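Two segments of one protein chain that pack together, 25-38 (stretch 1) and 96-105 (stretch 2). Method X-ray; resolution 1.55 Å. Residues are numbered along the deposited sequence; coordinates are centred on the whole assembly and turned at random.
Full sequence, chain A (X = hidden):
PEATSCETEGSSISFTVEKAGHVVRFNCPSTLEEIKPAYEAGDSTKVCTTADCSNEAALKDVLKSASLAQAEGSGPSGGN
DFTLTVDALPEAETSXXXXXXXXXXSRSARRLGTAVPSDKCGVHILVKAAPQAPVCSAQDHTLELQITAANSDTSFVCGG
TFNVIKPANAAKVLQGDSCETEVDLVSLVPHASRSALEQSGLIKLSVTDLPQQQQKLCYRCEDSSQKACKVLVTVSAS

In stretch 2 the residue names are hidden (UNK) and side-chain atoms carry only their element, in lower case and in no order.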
# COMPACT_ATOMS: atom_id res chain seq x y z
N ARG A 25 -1.73 -13.20 0.30
CA ARG A 25 -2.21 -14.58 0.25
C ARG A 25 -1.01 -15.48 0.38
O ARG A 25 0.00 -15.30 -0.30
CB ARG A 25 -2.95 -14.86 -1.07
CG ARG A 25 -4.26 -14.14 -1.19
CD ARG A 25 -4.92 -14.39 -2.57
NE ARG A 25 -6.02 -13.44 -2.78
CZ ARG A 25 -7.19 -13.53 -2.17
NH1 ARG A 25 -7.42 -14.53 -1.32
NH2 ARG A 25 -8.12 -12.62 -2.40
N PHE A 26 -1.10 -16.43 1.31
CA PHE A 26 -0.06 -17.43 1.42
C PHE A 26 -0.64 -18.78 1.76
O PHE A 26 -1.79 -18.89 2.16
CB PHE A 26 1.00 -17.01 2.45
CG PHE A 26 0.48 -16.92 3.86
CD1 PHE A 26 0.57 -18.02 4.71
CD2 PHE A 26 -0.00 -15.72 4.36
CE1 PHE A 26 0.14 -17.94 6.04
CE2 PHE A 26 -0.45 -15.63 5.69
CZ PHE A 26 -0.37 -16.76 6.53
N ASN A 27 0.17 -19.81 1.59
CA ASN A 27 -0.28 -21.17 1.77
C ASN A 27 0.65 -21.93 2.71
O ASN A 27 1.88 -21.83 2.61
CB ASN A 27 -0.38 -21.86 0.41
CG ASN A 27 -0.47 -23.36 0.51
OD1 ASN A 27 0.54 -24.07 0.40
ND2 ASN A 27 -1.69 -23.85 0.73
N CYS A 28 0.04 -22.68 3.62
CA CYS A 28 0.74 -23.72 4.39
C CYS A 28 0.46 -25.05 3.69
O CYS A 28 -0.69 -25.51 3.69
CB CYS A 28 0.23 -23.78 5.83
SG CYS A 28 0.74 -22.32 6.89
N PRO A 29 1.48 -25.64 3.07
CA PRO A 29 1.28 -26.79 2.23
C PRO A 29 0.97 -27.98 3.04
O PRO A 29 1.06 -28.03 4.21
CB PRO A 29 2.61 -26.96 1.52
CG PRO A 29 3.56 -26.49 2.38
CD PRO A 29 2.90 -25.28 3.03
N SER A 30 0.60 -29.00 2.32
CA SER A 30 0.15 -30.20 2.93
C SER A 30 0.94 -30.78 4.11
O SER A 30 0.38 -31.16 5.05
CB SER A 30 0.10 -31.24 1.83
OG SER A 30 -0.40 -32.34 2.38
N THR A 31 2.22 -30.88 4.00
CA THR A 31 2.96 -31.51 5.06
C THR A 31 2.99 -30.58 6.29
O THR A 31 2.97 -30.99 7.41
CB THR A 31 4.33 -31.89 4.58
OG1 THR A 31 5.21 -32.11 5.68
CG2 THR A 31 4.86 -30.89 3.68
N LEU A 32 2.96 -29.31 6.02
CA LEU A 32 3.06 -28.31 7.09
C LEU A 32 1.72 -27.57 7.25
O LEU A 32 1.66 -26.31 7.25
CB LEU A 32 4.19 -27.31 6.81
CG LEU A 32 5.59 -27.88 6.72
CD1 LEU A 32 6.61 -26.79 6.38
CD2 LEU A 32 5.95 -28.59 8.02
N GLU A 33 0.67 -28.39 7.41
CA GLU A 33 -0.76 -28.01 7.31
C GLU A 33 -1.00 -26.66 7.98
O GLU A 33 -1.80 -25.87 7.48
CB GLU A 33 -1.62 -29.17 7.84
CG GLU A 33 -3.03 -28.81 8.11
CD GLU A 33 -3.57 -29.67 9.20
OE1 GLU A 33 -3.05 -29.53 10.32
OE2 GLU A 33 -4.49 -30.48 8.92
N GLU A 34 -0.51 -26.45 9.19
CA GLU A 34 -1.34 -26.20 10.37
C GLU A 34 -0.65 -24.84 10.66
O GLU A 34 0.59 -24.79 10.82
CB GLU A 34 -1.11 -27.08 11.59
CG GLU A 34 -1.75 -26.40 12.84
CD GLU A 34 -1.64 -27.21 14.11
OE1 GLU A 34 -2.34 -28.23 14.19
OE2 GLU A 34 -0.85 -26.83 15.00
N ILE A 35 -1.38 -23.73 10.67
CA ILE A 35 -0.75 -22.42 10.98
C ILE A 35 -0.58 -22.20 12.48
O ILE A 35 -1.40 -22.68 13.31
CB ILE A 35 -1.55 -21.22 10.38
CG1 ILE A 35 -0.69 -19.93 10.37
CG2 ILE A 35 -2.79 -21.00 11.16
CD1 ILE A 35 -1.42 -18.72 9.68
N LYS A 36 0.47 -21.47 12.84
CA LYS A 36 0.71 -21.02 14.21
C LYS A 36 0.88 -19.51 14.18
O LYS A 36 1.57 -19.01 13.30
CB LYS A 36 2.00 -21.61 14.75
CG LYS A 36 2.27 -21.16 16.17
CD LYS A 36 2.90 -22.26 16.95
CE LYS A 36 2.56 -22.15 18.43
NZ LYS A 36 3.52 -21.22 19.04
N PRO A 37 0.22 -18.77 15.09
CA PRO A 37 -0.65 -19.23 16.18
C PRO A 37 -1.87 -19.96 15.65
O PRO A 37 -2.34 -19.68 14.54
CB PRO A 37 -1.13 -17.91 16.83
CG PRO A 37 -0.13 -16.87 16.38
CD PRO A 37 0.24 -17.30 14.98
N ALA A 38 -2.40 -20.85 16.49
CA ALA A 38 -3.61 -21.61 16.15
C ALA A 38 -4.69 -20.70 15.57
O ALA A 38 -5.00 -19.64 16.14
CB ALA A 38 -4.13 -22.34 17.41
N UNK A 96 4.60 -8.80 11.20
CA UNK A 96 3.96 -9.94 11.82
C UNK A 96 4.50 -11.25 11.23
O UNK A 96 5.00 -11.28 10.12
c UNK A 96 2.41 -9.91 11.75
c UNK A 96 1.90 -9.93 10.32
c UNK A 96 1.87 -8.63 12.48
N UNK A 97 4.36 -12.32 11.98
CA UNK A 97 4.92 -13.62 11.61
C UNK A 97 3.93 -14.72 11.83
O UNK A 97 3.08 -14.66 12.74
c UNK A 97 9.34 -11.13 12.12
c UNK A 97 7.27 -12.95 12.35
c UNK A 97 9.29 -12.24 11.27
c UNK A 97 8.25 -13.14 11.39
c UNK A 97 8.37 -10.93 13.06
c UNK A 97 7.32 -11.82 13.17
c UNK A 97 6.17 -13.94 12.47
N UNK A 98 4.06 -15.77 10.99
CA UNK A 98 3.39 -17.02 11.27
C UNK A 98 4.34 -18.19 11.06
O UNK A 98 5.41 -18.02 10.42
c UNK A 98 0.26 -16.02 11.31
c UNK A 98 -0.56 -13.94 10.47
c UNK A 98 -0.66 -14.98 11.39
c UNK A 98 0.43 -13.96 9.47
c UNK A 98 2.22 -17.21 10.28
c UNK A 98 1.24 -16.06 10.32
c UNK A 98 1.34 -15.02 9.40
N UNK A 99 3.97 -19.37 11.57
CA UNK A 99 4.63 -20.59 11.16
C UNK A 99 3.65 -21.54 10.51
O UNK A 99 2.49 -21.64 10.96
c UNK A 99 5.22 -21.31 12.38
c UNK A 99 6.41 -20.52 12.95
c UNK A 99 7.62 -20.61 11.99
c UNK A 99 6.79 -21.01 14.34
N UNK A 100 4.14 -22.32 9.55
CA UNK A 100 3.41 -23.44 9.00
C UNK A 100 4.10 -24.67 9.59
O UNK A 100 5.33 -24.80 9.47
c UNK A 100 3.55 -23.47 7.47
s UNK A 100 2.76 -22.06 6.58
N UNK A 101 3.33 -25.50 10.25
CA UNK A 101 3.86 -26.63 10.99
C UNK A 101 3.02 -27.86 10.78
O UNK A 101 1.93 -27.77 10.36
c UNK A 101 3.92 -26.31 12.48
c UNK A 101 2.68 -26.26 13.22
c UNK A 101 2.80 -25.71 14.64
n UNK A 101 3.90 -25.12 14.92
o UNK A 101 1.90 -25.80 15.43
N UNK A 102 3.57 -29.01 11.13
CA UNK A 102 2.81 -30.24 11.17
C UNK A 102 1.60 -30.15 12.07
O UNK A 102 1.59 -29.48 13.05
c UNK A 102 4.36 -32.17 10.54
n UNK A 102 8.63 -32.43 11.15
n UNK A 102 6.65 -31.96 10.02
n UNK A 102 8.55 -31.00 9.36
c UNK A 102 5.75 -32.73 10.83
c UNK A 102 3.71 -31.41 11.64
c UNK A 102 7.94 -31.79 10.19
N UNK A 103 0.57 -30.87 11.73
CA UNK A 103 -0.59 -30.99 12.56
C UNK A 103 -0.19 -31.47 13.92
O UNK A 103 0.53 -32.44 14.01
c UNK A 103 -2.78 -32.06 12.75
c UNK A 103 -1.52 -32.07 12.01
o UNK A 103 -1.77 -31.80 10.64
N UNK A 104 -0.66 -30.84 14.98
CA UNK A 104 -0.24 -31.38 16.27
C UNK A 104 0.52 -30.41 17.15
O UNK A 104 0.61 -30.65 18.36
N UNK A 105 1.36 -29.55 16.61
CA UNK A 105 2.75 -29.92 16.48
C UNK A 105 3.12 -29.31 17.83
O UNK A 105 4.27 -29.37 18.28
c UNK A 105 3.46 -29.18 15.35

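Position 96 carries three carbons, one of them bearing the other two, and touches nothing on stretch 1; a fork directly at CB is Val96. Position 97 has one carbon leading to a ring of six carbons, with no oxygen on it. It points away from stretch 1, and the plain ring makes it Phe97.

Position 98 repeats that pattern, one carbon and a six-carbon ring, but here the ring meets apolar atoms of Phe26, Ile35 and Pro37. It is Phe98. Its CD1 lies 3.6 Å from Ile35 CD1 and 3.9 Å from Pro37 CD, while its CD2 is 3.8 Å from Phe26 CZ. The two rings are nearly parallel but slid apart, with little overlap.

Position 99 has four carbons forked at the second, which gives Leu99. Its backbone pairs with Lys36 in both directions: Lys36 N donates to Leu99 O at 2.8 Å, and Leu99 N to Lys36 O at 3.0 Å.

Position 100 has one carbon and then a sulfur, which sits 2.1 Å from Cys28 SG. That is a covalent distance, so the residue is Cys100 and the link a disulfide, with chi3 at -72°. Its CB also packs 3.9 Å from Leu32 CB.

Position 101 has three carbons, the third carrying one oxygen and one nitrogen: the amide of Gln101. The firmer anchor is its backbone, since Gln101 N donates to Glu34 O at 2.9 Å, whereas the return bond from Glu34 N to Gln101 O, at 3.0 Å, is weak.

Position 102 runs through three carbons and a nitrogen to a carbon bearing two more nitrogens, a guanidinium, hence Arg102. Its CB points away, yet its CG comes within 3.6 Å of Thr31 O.

At position 103 one carbon bears an oxygen and a carbon, so it is Thr103; its OG1 donates a 2.6 Å hydrogen bond to Glu33 OE1.

Position 104 has no side-chain atoms and is Gly104. With phi at 121° and psi at -37°, a CB would jam against the preceding carbonyl, and that alone calls for glycine. Its N donates to Glu34 OE1 at 3.2 Å. Position 105 has a single carbon, Ala105, at the fringe of the contact.

The contact works by layers. An antiparallel ladder sets the register, placing Ile35 and Cys100 on one face and Glu34, Lys36, Leu99 and Gln101 on the other. The disulfide ties strand 96-101 to the earlier strand 25-28, the Phe98 ring, away from the disulfide, packs against Phe26, Ile35 and Pro37, and the two glutamates hold the loop beyond the strand.

Stretch 2, residues 96-105: VFFLCQRTGA
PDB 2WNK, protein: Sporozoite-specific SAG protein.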